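Local coordinates for protein cystalysin (Treponema denticola, PDB 1C7N) that belongs to the class I and II aminotransferase family and holds pyridoxal-5'-phosphate in a pocket of a large seven-stranded sheet domain, at residues A[5-11]-A[40-44]; A[186-190]-A[217-222]. One frame throughout, in Å; residues are numbered along the deposited sequence.

Interaction 1: residues A[5-11]-A[40-44]; sequences FTTKISR and DMEFK
R11 reaches across to D40 and E42 and joins them in a salt-bridge network. Its CB leads toward 40-44; CB, CG and CD form the stalk. The stalk bends at chi3 (-76°), which turns the guanidinium to the two carboxylates. NE makes a weak bond to E42 OE2, at 3.5 Å. CZ lies near E42 OE2 and D40 OD1. NH1 meets D40 OD1 at 3.2 Å. NH2 serves both acids: D40 OD2 lies 2.6 Å from it and E42 OE2 2.8 Å. The NH2 bond to E42 is nearly straight (174°), from the syn side of OE2 but tilted out of the carboxylate plane. D40 is gripped end-on by NH1 and NH2, from above its carboxylate plane. K18 adds a second positive partner to both acids, and W19 NE1 also bonds E42 OE2.

Two residues earlier, I9 lays CD1 against the E42 backbone, 3.7 Å from E42 O. Two waters link E42 O to T7 O and I9 N, and a third links E42 OE1 to I9 O. At the far end F5 and F43 form a T-shaped stack, planes at 89°. The edge of F5 places CD2 over the centre of the F43 ring.

D40 OD1 also accepts from Y64 N of the second subunit. This is a buried ionic network at a dimer interface, with the D40 side chain about 8 Å from the bound pyridoxal-5'-phosphate.

Interaction 2: residues A[186-190]-A[217-222]; sequences LQKIK and TVFQSI
L186 and F219 form the middle of this contact. The methyl CD2 of L186 is a bump set on the face of the F219 ring. It stands 3.6 Å from the ring centroid and only 3° off the ring normal, a well-centred CH-pi contact. The other methyl, CD1, lies against T217. It is 3.7 Å from T217 CB and also touches T217 O. The two branches of L186 therefore cover two different residues of the 217-222 loop.

The F219 ring in turn meets the side of the helix. I189 CG2 closes on the rim of the ring, 3.6 Å from F219 CZ and in the ring plane. L186 O lies 3.2 Å from F219 CE2, beyond the ring and displaced from its plane to the side of the L186 methyl. It still accepts the helix bond from K190 N. The chi1 of F219 is -147°, off the staggered positions, and this turn brings CZ and CE2 up against the helix face formed by L186, I189 and K190.

I222 supplies the second bump. Its CD1 fits against the aliphatic part of K190, 3.7 Å from K190 CD, and rests near L186 O. K190 runs extended through CD (chi2 -175°), which lays CB and CD along I222 CD1; only beyond CD does the chain bend.

No hydrogen bond crosses the contact. The polar end of T217 is used elsewhere: OG1 bonds K183 NZ. V218 O receives both S221 N and S221 OG within the loop.

On the sheet side, L186, I189 and F219 meet F170, and I189 also meets L168, both on strand 165-171. Helix 183-195 thus packs on the large sheet, and the loop runs along its flank before helix 224-227, whose L226 touches K190 and F219.

Interaction 1 closes before interaction 2 opens along the chain. They lie on opposite sides of the chain's centre, with centres 35 Å apart and nearest atoms about 18 Å apart. They do not touch, and their segments share no helix or strand. Interaction 1 joins two loops on either side of helix 17-25 in the sequence, beside helix 289-313 and the second subunit. Interaction 2 joins helix 183-195 to a loop that follows strand 199-203, against the large mixed sheet, and no other chain of the assembly reaches it. One contact thus belongs to the N-terminal region and dimer interface, the other to the sheet domain of the subunit.

Interaction 1: residues A[5-11]-A[40-44]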
loop_
_atom_site.group_PDB
_atom_site.type_symbol
_atom_site.label_atom_id
_atom_site.label_comp_id
_atom_site.label_asym_id
_atom_site.label_seq_id
_atom_site.Cartn_x
_atom_site.Cartn_y
_atom_site.Cartn_z
ATOM N N PHE A 5 0.406 -29.642 -0.744
ATOM C CA PHE A 5 1.786 -29.157 -0.680
ATOM C C PHE A 5 2.620 -30.015 -1.621
ATOM O O PHE A 5 3.851 -30.057 -1.528
ATOM C CB PHE A 5 2.353 -29.276 0.740
ATOM C CG PHE A 5 1.607 -28.470 1.769
ATOM C CD1 PHE A 5 0.638 -29.067 2.575
ATOM C CD2 PHE A 5 1.882 -27.118 1.943
ATOM C CE1 PHE A 5 -0.043 -28.328 3.538
ATOM C CE2 PHE A 5 1.204 -26.370 2.904
ATOM C CZ PHE A 5 0.240 -26.979 3.704
ATOM N N THR A 6 1.936 -30.692 -2.539
ATOM C CA THR A 6 2.594 -31.584 -3.476
ATOM C C THR A 6 2.525 -31.196 -4.952
ATOM O O THR A 6 3.407 -31.555 -5.724
ATOM C CB THR A 6 2.038 -33.006 -3.324
ATOM O OG1 THR A 6 0.620 -32.980 -3.527
ATOM C CG2 THR A 6 2.334 -33.548 -1.931
ATOM N N THR A 7 1.480 -30.484 -5.358
ATOM C CA THR A 7 1.360 -30.091 -6.755
ATOM C C THR A 7 2.472 -29.130 -7.155
ATOM O O THR A 7 2.681 -28.110 -6.500
ATOM C CB THR A 7 0.021 -29.385 -7.043
ATOM O OG1 THR A 7 -1.065 -30.288 -6.803
ATOM C CG2 THR A 7 -0.020 -28.908 -8.496
ATOM N N LYS A 8 3.175 -29.455 -8.233
ATOM C CA LYS A 8 4.242 -28.600 -8.731
ATOM C C LYS A 8 3.599 -27.517 -9.592
ATOM O O LYS A 8 3.105 -27.795 -10.685
ATOM C CB LYS A 8 5.232 -29.415 -9.571
ATOM C CG LYS A 8 6.425 -28.618 -10.073
ATOM C CD LYS A 8 7.383 -29.481 -10.894
ATOM C CE LYS A 8 8.588 -28.660 -11.342
ATOM N NZ LYS A 8 9.519 -29.426 -12.212
ATOM N N ILE A 9 3.604 -26.283 -9.100
ATOM C CA ILE A 9 2.999 -25.176 -9.831
ATOM C C ILE A 9 4.029 -24.385 -10.625
ATOM O O ILE A 9 5.232 -24.519 -10.416
ATOM C CB ILE A 9 2.274 -24.200 -8.870
ATOM C CG1 ILE A 9 3.296 -23.494 -7.975
ATOM C CG2 ILE A 9 1.269 -24.960 -8.015
ATOM C CD1 ILE A 9 2.692 -22.488 -7.011
ATOM N N SER A 10 3.538 -23.561 -11.544
ATOM C CA SER A 10 4.396 -22.719 -12.365
ATOM C C SER A 10 3.904 -21.285 -12.254
ATOM O O SER A 10 2.699 -21.032 -12.303
ATOM C CB SER A 10 4.348 -23.156 -13.830
ATOM O OG SER A 10 5.029 -22.226 -14.657
ATOM N N ARG A 11 4.834 -20.350 -12.094
ATOM C CA ARG A 11 4.478 -18.942 -11.992
ATOM C C ARG A 11 5.161 -18.112 -13.070
ATOM O O ARG A 11 5.388 -16.913 -12.905
ATOM C CB ARG A 11 4.815 -18.399 -10.597
ATOM C CG ARG A 11 3.805 -18.828 -9.541
ATOM C CD ARG A 11 3.786 -17.862 -8.366
ATOM N NE ARG A 11 4.938 -18.055 -7.507
ATOM C CZ ARG A 11 5.381 -17.164 -6.629
ATOM N NH1 ARG A 11 4.769 -15.995 -6.486
ATOM N NH2 ARG A 11 6.443 -17.449 -5.900
ATOM N N ASP A 40 8.790 -16.150 -0.818
ATOM C CA ASP A 40 7.342 -16.291 -0.953
ATOM C C ASP A 40 7.223 -17.761 -1.346
ATOM O O ASP A 40 8.162 -18.319 -1.919
ATOM C CB ASP A 40 6.691 -15.282 -1.938
ATOM C CG ASP A 40 7.018 -15.520 -3.404
ATOM O OD1 ASP A 40 6.584 -14.663 -4.207
ATOM O OD2 ASP A 40 7.668 -16.516 -3.770
ATOM N N MET A 41 6.110 -18.399 -0.996
ATOM C CA MET A 41 5.946 -19.838 -1.230
ATOM C C MET A 41 5.526 -20.368 -2.593
ATOM O O MET A 41 4.789 -19.730 -3.332
ATOM C CB MET A 41 4.983 -20.416 -0.192
ATOM C CG MET A 41 5.368 -20.139 1.244
ATOM S SD MET A 41 4.225 -20.939 2.392
ATOM C CE MET A 41 4.649 -20.078 3.919
ATOM N N GLU A 42 5.996 -21.574 -2.894
ATOM C CA GLU A 42 5.661 -22.250 -4.138
ATOM C C GLU A 42 4.511 -23.218 -3.857
ATOM O O GLU A 42 4.470 -24.341 -4.366
ATOM C CB GLU A 42 6.883 -22.993 -4.679
ATOM C CG GLU A 42 7.935 -22.068 -5.301
ATOM C CD GLU A 42 7.351 -21.148 -6.373
ATOM O OE1 GLU A 42 6.666 -21.653 -7.285
ATOM O OE2 GLU A 42 7.582 -19.923 -6.311
ATOM N N PHE A 43 3.585 -22.756 -3.023
ATOM C CA PHE A 43 2.401 -23.512 -2.636
ATOM C C PHE A 43 1.195 -22.629 -2.921
ATOM O O PHE A 43 1.293 -21.402 -2.857
ATOM C CB PHE A 43 2.398 -23.793 -1.127
ATOM C CG PHE A 43 3.511 -24.686 -0.651
ATOM C CD1 PHE A 43 4.205 -24.377 0.516
ATOM C CD2 PHE A 43 3.823 -25.864 -1.322
ATOM C CE1 PHE A 43 5.194 -25.233 1.012
ATOM C CE2 PHE A 43 4.804 -26.724 -0.835
ATOM C CZ PHE A 43 5.490 -26.409 0.335
ATOM N N LYS A 44 0.056 -23.229 -3.241
ATOM C CA LYS A 44 -1.125 -22.407 -3.429
ATOM C C LYS A 44 -1.453 -21.933 -2.008
ATOM O O LYS A 44 -1.066 -22.573 -1.023
ATOM C CB LYS A 44 -2.285 -23.223 -4.009
ATOM C CG LYS A 44 -2.241 -23.409 -5.535
ATOM C CD LYS A 44 -2.241 -22.056 -6.256
ATOM C CE LYS A 44 -2.864 -22.131 -7.656
ATOM N NZ LYS A 44 -2.140 -23.029 -8.603
HETATM O O HOH W 1 2.751 -26.644 -4.230
HETATM O O HOH W 2 5.517 -25.967 -6.758
HETATM O O HOH W 3 6.794 -24.257 -8.113
#

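Interaction 2: residues A[186-190]-A[217-222]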
loop_
_atom_site.group_PDB
_atom_site.type_symbol
_atom_site.label_atom_id
_atom_site.label_comp_id
_atom_site.label_asym_id
_atom_site.label_seq_id
_atom_site.Cartn_x
_atom_site.Cartn_y
_atom_site.Cartn_z
ATOM N N LEU A 186 17.869 -13.082 24.750
ATOM C CA LEU A 186 16.993 -11.916 24.729
ATOM C C LEU A 186 17.115 -11.097 26.014
ATOM O O LEU A 186 16.950 -9.877 25.993
ATOM C CB LEU A 186 15.532 -12.340 24.517
ATOM C CG LEU A 186 15.181 -12.879 23.124
ATOM C CD1 LEU A 186 13.706 -13.270 23.068
ATOM C CD2 LEU A 186 15.501 -11.821 22.070
ATOM N N GLN A 187 17.400 -11.768 27.129
ATOM C CA GLN A 187 17.558 -11.090 28.414
ATOM C C GLN A 187 18.803 -10.214 28.381
ATOM O O GLN A 187 18.760 -9.053 28.790
ATOM C CB GLN A 187 17.677 -12.111 29.552
ATOM C CG GLN A 187 16.376 -12.843 29.873
ATOM C CD GLN A 187 15.360 -11.961 30.588
ATOM O OE1 GLN A 187 14.152 -12.196 30.505
ATOM N NE2 GLN A 187 15.847 -10.954 31.306
ATOM N N LYS A 188 19.910 -10.770 27.890
ATOM C CA LYS A 188 21.166 -10.030 27.798
ATOM C C LYS A 188 21.011 -8.799 26.914
ATOM O O LYS A 188 21.551 -7.734 27.211
ATOM C CB LYS A 188 22.278 -10.910 27.225
ATOM C CG LYS A 188 22.970 -11.825 28.219
ATOM C CD LYS A 188 24.246 -12.385 27.594
ATOM C CE LYS A 188 25.058 -13.211 28.575
ATOM N NZ LYS A 188 26.367 -13.629 27.979
ATOM N N ILE A 189 20.281 -8.954 25.814
ATOM C CA ILE A 189 20.064 -7.839 24.905
ATOM C C ILE A 189 19.155 -6.815 25.576
ATOM O O ILE A 189 19.377 -5.611 25.456
ATOM C CB ILE A 189 19.425 -8.307 23.582
ATOM C CG1 ILE A 189 20.326 -9.355 22.922
ATOM C CG2 ILE A 189 19.223 -7.105 22.647
ATOM C CD1 ILE A 189 19.751 -9.956 21.658
ATOM N N LYS A 190 18.140 -7.297 26.289
ATOM C CA LYS A 190 17.212 -6.410 26.984
ATOM C C LYS A 190 17.955 -5.522 27.974
ATOM O O LYS A 190 17.694 -4.323 28.057
ATOM C CB LYS A 190 16.148 -7.215 27.735
ATOM C CG LYS A 190 15.319 -6.374 28.706
ATOM C CD LYS A 190 14.364 -7.230 29.521
ATOM C CE LYS A 190 15.108 -8.240 30.388
ATOM N NZ LYS A 190 15.875 -7.622 31.512
ATOM N N THR A 217 9.991 -16.204 21.383
ATOM C CA THR A 217 9.629 -15.315 22.476
ATOM C C THR A 217 9.520 -13.904 21.913
ATOM O O THR A 217 10.505 -13.355 21.421
ATOM C CB THR A 217 10.708 -15.307 23.579
ATOM O OG1 THR A 217 10.833 -16.619 24.143
ATOM C CG2 THR A 217 10.335 -14.312 24.674
ATOM N N VAL A 218 8.325 -13.326 21.960
ATOM C CA VAL A 218 8.145 -11.962 21.474
ATOM C C VAL A 218 9.008 -11.105 22.391
ATOM O O VAL A 218 8.789 -11.049 23.605
ATOM C CB VAL A 218 6.669 -11.516 21.568
ATOM C CG1 VAL A 218 6.553 -10.041 21.253
ATOM C CG2 VAL A 218 5.824 -12.326 20.597
ATOM N N PHE A 219 10.000 -10.448 21.804
ATOM C CA PHE A 219 10.937 -9.630 22.560
ATOM C C PHE A 219 10.327 -8.675 23.586
ATOM O O PHE A 219 10.700 -8.712 24.761
ATOM C CB PHE A 219 11.831 -8.853 21.592
ATOM C CG PHE A 219 13.229 -8.620 22.104
ATOM C CD1 PHE A 219 14.240 -8.240 21.229
ATOM C CD2 PHE A 219 13.536 -8.783 23.454
ATOM C CE1 PHE A 219 15.541 -8.027 21.687
ATOM C CE2 PHE A 219 14.835 -8.571 23.925
ATOM C CZ PHE A 219 15.838 -8.193 23.040
ATOM N N GLN A 220 9.390 -7.830 23.163
ATOM C CA GLN A 220 8.790 -6.869 24.086
ATOM C C GLN A 220 7.837 -7.473 25.114
ATOM O O GLN A 220 7.289 -6.757 25.951
ATOM C CB GLN A 220 8.066 -5.765 23.312
ATOM C CG GLN A 220 6.798 -6.207 22.602
ATOM C CD GLN A 220 6.017 -5.025 22.060
ATOM O OE1 GLN A 220 6.381 -4.434 21.040
ATOM N NE2 GLN A 220 4.947 -4.657 22.756
ATOM N N SER A 221 7.644 -8.786 25.065
ATOM C CA SER A 221 6.748 -9.448 26.010
ATOM C C SER A 221 7.456 -9.843 27.305
ATOM O O SER A 221 6.810 -10.258 28.266
ATOM C CB SER A 221 6.151 -10.706 25.376
ATOM O OG SER A 221 7.107 -11.753 25.340
ATOM N N ILE A 222 8.780 -9.716 27.336
ATOM C CA ILE A 222 9.539 -10.102 28.520
ATOM C C ILE A 222 9.767 -8.980 29.536
ATOM O O ILE A 222 10.285 -9.225 30.621
ATOM C CB ILE A 222 10.919 -10.685 28.132
ATOM C CG1 ILE A 222 11.806 -9.588 27.548
ATOM C CG2 ILE A 222 10.743 -11.816 27.123
ATOM C CD1 ILE A 222 13.245 -10.009 27.331
#